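Local coordinates for uncharacterized protein MJ1460 (Methanocaldococcus jannaschii DSM 2661, PDB 2OSO) that is of unknown function but binds a zinc ion, forms a two-chain assembly and carries a V4R domain, which suggests a ligand-sensing role, at residues F33-F36 with A37-F41; L84-E88 with N89-L93. The protein carries 3 engineered substitutions. One frame throughout, in Å; residues are numbered along the deposited sequence. Where two conformers were deposited one is given.

Contact 1 of 2, residues F33-F36 with A37-F41; sequences FGLF and ALVIF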
loop_
_atom_site.group_PDB
_atom_site.type_symbol
_atom_site.label_atom_id
_atom_site.label_comp_id
_atom_site.label_asym_id
_atom_site.label_seq_id
_atom_site.Cartn_x
_atom_site.Cartn_y
_atom_site.Cartn_z
ATOM N N PHE A 33 -0.326 -1.849 -4.309
ATOM C CA PHE A 33 -0.033 -0.765 -3.399
ATOM C C PHE A 33 -0.632 0.521 -4.001
ATOM O O PHE A 33 -1.329 1.233 -3.350
ATOM C CB PHE A 33 1.483 -0.661 -3.193
ATOM C CG PHE A 33 1.911 0.448 -2.269
ATOM C CD1 PHE A 33 2.047 1.745 -2.729
ATOM C CD2 PHE A 33 2.247 0.179 -0.970
ATOM C CE1 PHE A 33 2.459 2.755 -1.878
ATOM C CE2 PHE A 33 2.664 1.216 -0.110
ATOM C CZ PHE A 33 2.746 2.479 -0.563
ATOM N N GLY A 34 -0.437 0.782 -5.287
ATOM C CA GLY A 34 -1.062 1.909 -5.874
ATOM C C GLY A 34 -2.555 1.887 -5.959
ATOM O O GLY A 34 -3.189 2.926 -5.859
ATOM N N LEU A 35 -3.121 0.720 -6.187
ATOM C CA LEU A 35 -4.573 0.540 -6.242
ATOM C C LEU A 35 -5.223 0.907 -4.929
ATOM O O LEU A 35 -6.301 1.488 -4.895
ATOM C CB LEU A 35 -4.924 -0.917 -6.624
ATOM C CG LEU A 35 -6.444 -1.153 -6.757
ATOM C CD1 LEU A 35 -7.056 -0.278 -7.817
ATOM C CD2 LEU A 35 -6.855 -2.590 -6.978
ATOM N N PHE A 36 -4.554 0.581 -3.838
ATOM C CA PHE A 36 -5.012 0.971 -2.511
ATOM C C PHE A 36 -5.208 2.492 -2.388
ATOM O O PHE A 36 -6.245 2.979 -1.903
ATOM C CB PHE A 36 -4.034 0.456 -1.481
ATOM C CG PHE A 36 -4.522 0.602 -0.064
ATOM C CD1 PHE A 36 -5.355 -0.351 0.471
ATOM C CD2 PHE A 36 -4.149 1.691 0.706
ATOM C CE1 PHE A 36 -5.834 -0.241 1.767
ATOM C CE2 PHE A 36 -4.633 1.834 2.021
ATOM C CZ PHE A 36 -5.461 0.841 2.550
ATOM N N ALA A 37 -4.202 3.235 -2.825
ATOM C CA ALA A 37 -4.209 4.640 -2.737
ATOM C C ALA A 37 -5.337 5.166 -3.644
ATOM O O ALA A 37 -6.031 6.108 -3.314
ATOM C CB ALA A 37 -2.815 5.208 -3.174
ATOM N N LEU A 38 -5.486 4.564 -4.817
ATOM C CA LEU A 38 -6.517 4.981 -5.771
ATOM C C LEU A 38 -7.903 4.789 -5.148
ATOM O O LEU A 38 -8.804 5.638 -5.306
ATOM C CB LEU A 38 -6.410 4.151 -7.060
ATOM C CG LEU A 38 -7.411 4.408 -8.189
ATOM C CD1 LEU A 38 -6.811 3.863 -9.496
ATOM C CD2 LEU A 38 -8.781 3.785 -7.906
ATOM N N VAL A 39 -8.096 3.644 -4.495
ATOM C CA VAL A 39 -9.402 3.342 -3.888
ATOM C C VAL A 39 -9.695 4.274 -2.691
ATOM O O VAL A 39 -10.800 4.786 -2.574
ATOM C CB VAL A 39 -9.569 1.824 -3.552
ATOM C CG1 VAL A 39 -10.801 1.591 -2.680
ATOM C CG2 VAL A 39 -9.597 0.976 -4.857
ATOM N N ILE A 40 -8.706 4.518 -1.839
ATOM C CA ILE A 40 -8.930 5.377 -0.677
ATOM C C ILE A 40 -8.967 6.888 -0.982
ATOM O O ILE A 40 -9.448 7.649 -0.146
ATOM C CB ILE A 40 -7.963 5.069 0.490
ATOM C CG1 ILE A 40 -8.531 5.609 1.814
ATOM C CG2 ILE A 40 -6.565 5.648 0.267
ATOM C CD1 ILE A 40 -7.710 5.212 2.968
ATOM N N PHE A 41 -8.457 7.317 -2.144
ATOM C CA PHE A 41 -8.662 8.679 -2.605
ATOM C C PHE A 41 -10.078 8.893 -3.124
ATOM O O PHE A 41 -10.641 9.957 -2.938
ATOM C CB PHE A 41 -7.654 9.080 -3.691
ATOM C CG PHE A 41 -6.338 9.583 -3.155
ATOM C CD1 PHE A 41 -5.642 8.871 -2.206
ATOM C CD2 PHE A 41 -5.788 10.765 -3.633
ATOM C CE1 PHE A 41 -4.430 9.327 -1.729
ATOM C CE2 PHE A 41 -4.573 11.228 -3.180
ATOM C CZ PHE A 41 -3.886 10.506 -2.224
#

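Contact 2 of 2, residues L84-E88 with N89-L93; sequences LEIDE and NKILL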
loop_
_atom_site.group_PDB
_atom_site.type_symbol
_atom_site.label_atom_id
_atom_site.label_comp_id
_atom_site.label_asym_id
_atom_site.label_seq_id
_atom_site.Cartn_x
_atom_site.Cartn_y
_atom_site.Cartn_z
ATOM N N LEU A 84 19.121 5.315 -3.433
ATOM C CA LEU A 84 19.077 6.741 -3.265
ATOM C C LEU A 84 20.533 7.256 -3.258
ATOM O O LEU A 84 21.365 6.766 -2.519
ATOM C CB LEU A 84 18.367 7.034 -1.931
ATOM C CG LEU A 84 17.654 8.342 -1.651
ATOM C CD1 LEU A 84 16.764 8.752 -2.813
ATOM C CD2 LEU A 84 16.860 8.264 -0.277
ATOM N N GLU A 85 20.824 8.212 -4.131
ATOM C CA GLU A 85 22.145 8.819 -4.244
ATOM C C GLU A 85 22.106 10.201 -3.599
ATOM O O GLU A 85 21.475 11.119 -4.117
ATOM C CB GLU A 85 22.580 8.889 -5.716
ATOM C CG GLU A 85 22.624 7.524 -6.381
ATOM C CD GLU A 85 23.004 7.526 -7.871
ATOM O OE1 GLU A 85 23.362 8.581 -8.456
ATOM O OE2 GLU A 85 22.930 6.423 -8.452
ATOM N N ILE A 86 22.782 10.329 -2.462
ATOM C CA ILE A 86 22.859 11.586 -1.684
ATOM C C ILE A 86 24.283 11.729 -1.177
ATOM O O ILE A 86 24.781 10.835 -0.489
ATOM C CB ILE A 86 21.922 11.585 -0.424
ATOM C CG1 ILE A 86 20.563 10.923 -0.729
ATOM C CG2 ILE A 86 21.786 12.996 0.150
ATOM C CD1 ILE A 86 19.450 11.156 0.350
ATOM N N ASP A 87 24.930 12.839 -1.524
ATOM C CA ASP A 87 26.240 13.200 -0.993
ATOM C C ASP A 87 26.040 14.059 0.253
ATOM O O ASP A 87 25.867 15.269 0.158
ATOM C CB ASP A 87 27.012 13.970 -2.057
ATOM C CG ASP A 87 28.498 14.215 -1.674
ATOM O OD1 ASP A 87 28.829 14.127 -0.473
ATOM O OD2 ASP A 87 29.318 14.494 -2.593
ATOM N N GLU A 88 26.106 13.431 1.420
ATOM C CA GLU A 88 25.863 14.097 2.694
ATOM C C GLU A 88 26.894 15.173 3.076
ATOM O O GLU A 88 26.550 16.231 3.603
ATOM C CB GLU A 88 25.864 13.026 3.765
ATOM C CG GLU A 88 25.870 13.514 5.165
ATOM C CD GLU A 88 25.717 12.369 6.132
ATOM O OE1 GLU A 88 25.665 11.201 5.672
ATOM O OE2 GLU A 88 25.642 12.642 7.332
ATOM N N ASN A 89 28.159 14.883 2.844
ATOM C CA ASN A 89 29.205 15.860 3.143
ATOM C C ASN A 89 29.086 17.134 2.282
ATOM O O ASN A 89 29.360 18.245 2.749
ATOM C CB ASN A 89 30.578 15.191 3.049
ATOM C CG ASN A 89 30.914 14.378 4.316
ATOM O OD1 ASN A 89 30.108 14.309 5.266
ATOM N ND2 ASN A 89 32.117 13.789 4.345
ATOM N N LYS A 90 28.583 16.997 1.062
ATOM C CA LYS A 90 28.332 18.164 0.227
ATOM C C LYS A 90 27.099 18.964 0.675
ATOM O O LYS A 90 27.095 20.195 0.613
ATOM C CB LYS A 90 28.205 17.728 -1.233
ATOM C CG LYS A 90 28.003 18.843 -2.247
ATOM C CD LYS A 90 28.004 18.224 -3.666
ATOM C CE LYS A 90 27.904 19.238 -4.771
ATOM N NZ LYS A 90 28.374 18.666 -6.050
ATOM N N ILE A 91 26.043 18.281 1.104
ATOM C CA ILE A 91 24.853 18.959 1.676
ATOM C C ILE A 91 25.257 19.819 2.876
ATOM O O ILE A 91 24.852 20.974 3.021
ATOM C CB ILE A 91 23.740 17.911 2.098
ATOM C CG1 ILE A 91 22.963 17.473 0.881
ATOM C CG2 ILE A 91 22.755 18.495 3.117
ATOM C CD1 ILE A 91 22.070 16.225 1.152
ATOM N N LEU A 92 26.090 19.247 3.720
ATOM C CA LEU A 92 26.631 19.964 4.862
ATOM C C LEU A 92 27.484 21.182 4.470
ATOM O O LEU A 92 27.380 22.231 5.108
ATOM C CB LEU A 92 27.426 18.999 5.744
ATOM C CG LEU A 92 26.554 17.925 6.407
ATOM C CD1 LEU A 92 27.433 16.934 7.202
ATOM C CD2 LEU A 92 25.415 18.520 7.301
ATOM N N LEU A 93 28.266 21.070 3.389
ATOM C CA LEU A 93 29.217 22.114 3.021
ATOM C C LEU A 93 28.594 23.220 2.166
ATOM O O LEU A 93 29.048 24.360 2.197
ATOM C CB LEU A 93 30.422 21.533 2.254
ATOM C CG LEU A 93 31.452 20.650 2.973
ATOM C CD1 LEU A 93 32.456 20.082 1.975
ATOM C CD2 LEU A 93 32.220 21.426 3.990
#

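Contact 1 of 2, residues F33-F36 with A37-F41
Gly34 with Leu38, Leu35 with Val39 and Phe36 with Ile40 are successive i to i+4 pairs along nearly two turns of helix 30-44, a local contact inside an alpha-helix whose residues here are all buried in the two-chain assembly. It illustrates how a regular backbone ladder can present different side chains to different surroundings. The backbone rungs are nearly uniform: Leu38 N donates to Gly34 O at 3.0 Å, Val39 N to Leu35 O at 2.8 Å and Ile40 N to Phe36 O at 2.9 Å. Each amide lies roughly 20° off the plane of the carbonyl it meets.

The side chains add to this ladder unevenly. Leu35 holds CG anti to its amide nitrogen (chi1 -178°), which sets CG beside its own carbonyl carbon, and CD1 then reaches Val39 CG2 at 4.1 Å, the two chains passing at a slant. The same Val39 methyl also leans on the backbone, with CG2 3.3 Å from Leu35 O, and CD1 of Leu35 has a looser neighbour in Leu38 CD2 at 4.4 Å. In one of its two conformers, Ile40 places its CG2 branch, set between the amide nitrogen and the carbonyl carbon, 3.5 Å from Phe36 O. Ala37 adds a small side chain, its CB resting against Gly34 O.

The bond from CA to CB of Phe36 points away from residues 37-41, and its ring meets the second subunit. There it meets Phe33 with the planes inclined at about 55° and Phe119 edge-to-face, while Phe33 meets Phe36 of that subunit in return. Ile40 packs on Ile40 and Val39 on Glu59 of the second chain, placing helix 30-44, which directly follows the short strand 27-29, at the subunit interface.

Contact 2 of 2, residues L84-E88 with N89-L93
Asp87 is the N-cap of helix 88-93, its side chain accepting from the backbone N of Lys90, at the turn where the chain leaves strand 83-85. With CG anti to its amide nitrogen (chi1 -171°), Asp87 folds its carboxylate back over the first turn, and OD1 accepts from Lys90 N at 3.3 Å. The amide comes from above the carboxylate plane, 68° out of it. Lys90 N also has a weak bond to Asp87 O, whereas Ile91 N reaches that carbonyl in its plane at 3.2 Å.

Lys90 is fully extended and crosses the aspartate at about a right angle. Its CB lies 3.6 Å from Asp87 CG, yet Lys90 NZ ends 5.5 Å from Asp87 OD2, so any attraction between the charges acts without contact. One residue on, Leu92 N bonds to Glu88 O, against which Leu92 CG also rests.

The inner side is apolar. Ile86 packs on Ile69 of helix 69-79, Ile91 on Phe132 of helix 118-132. Ile91 turns CG1 beside its own amide nitrogen (chi1 -80°), directing the delta methyl back toward the strand end, where CD1 lies 3.4 Å from Ile86 CG2, closer than carbon atoms usually pack.

Contact 1 comes first along the chain and closes before contact 2 opens; their centres lie about 33 Å apart, on opposite sides of the chain's centre, and their nearest atoms remain about 15 Å from each other. They share no helix or strand. Residues 33-41 belong to helix 30-44 and face the second subunit, whereas 84-93 lead from edge strand 83-85 of the four-stranded antiparallel sheet into helix 88-93, where no other chain of the assembly touches them. Helices 53-64 and 69-79 intervene in sequence. One contact thus belongs to the dimer interface, the other to the sheet's outer margin within a single subunit.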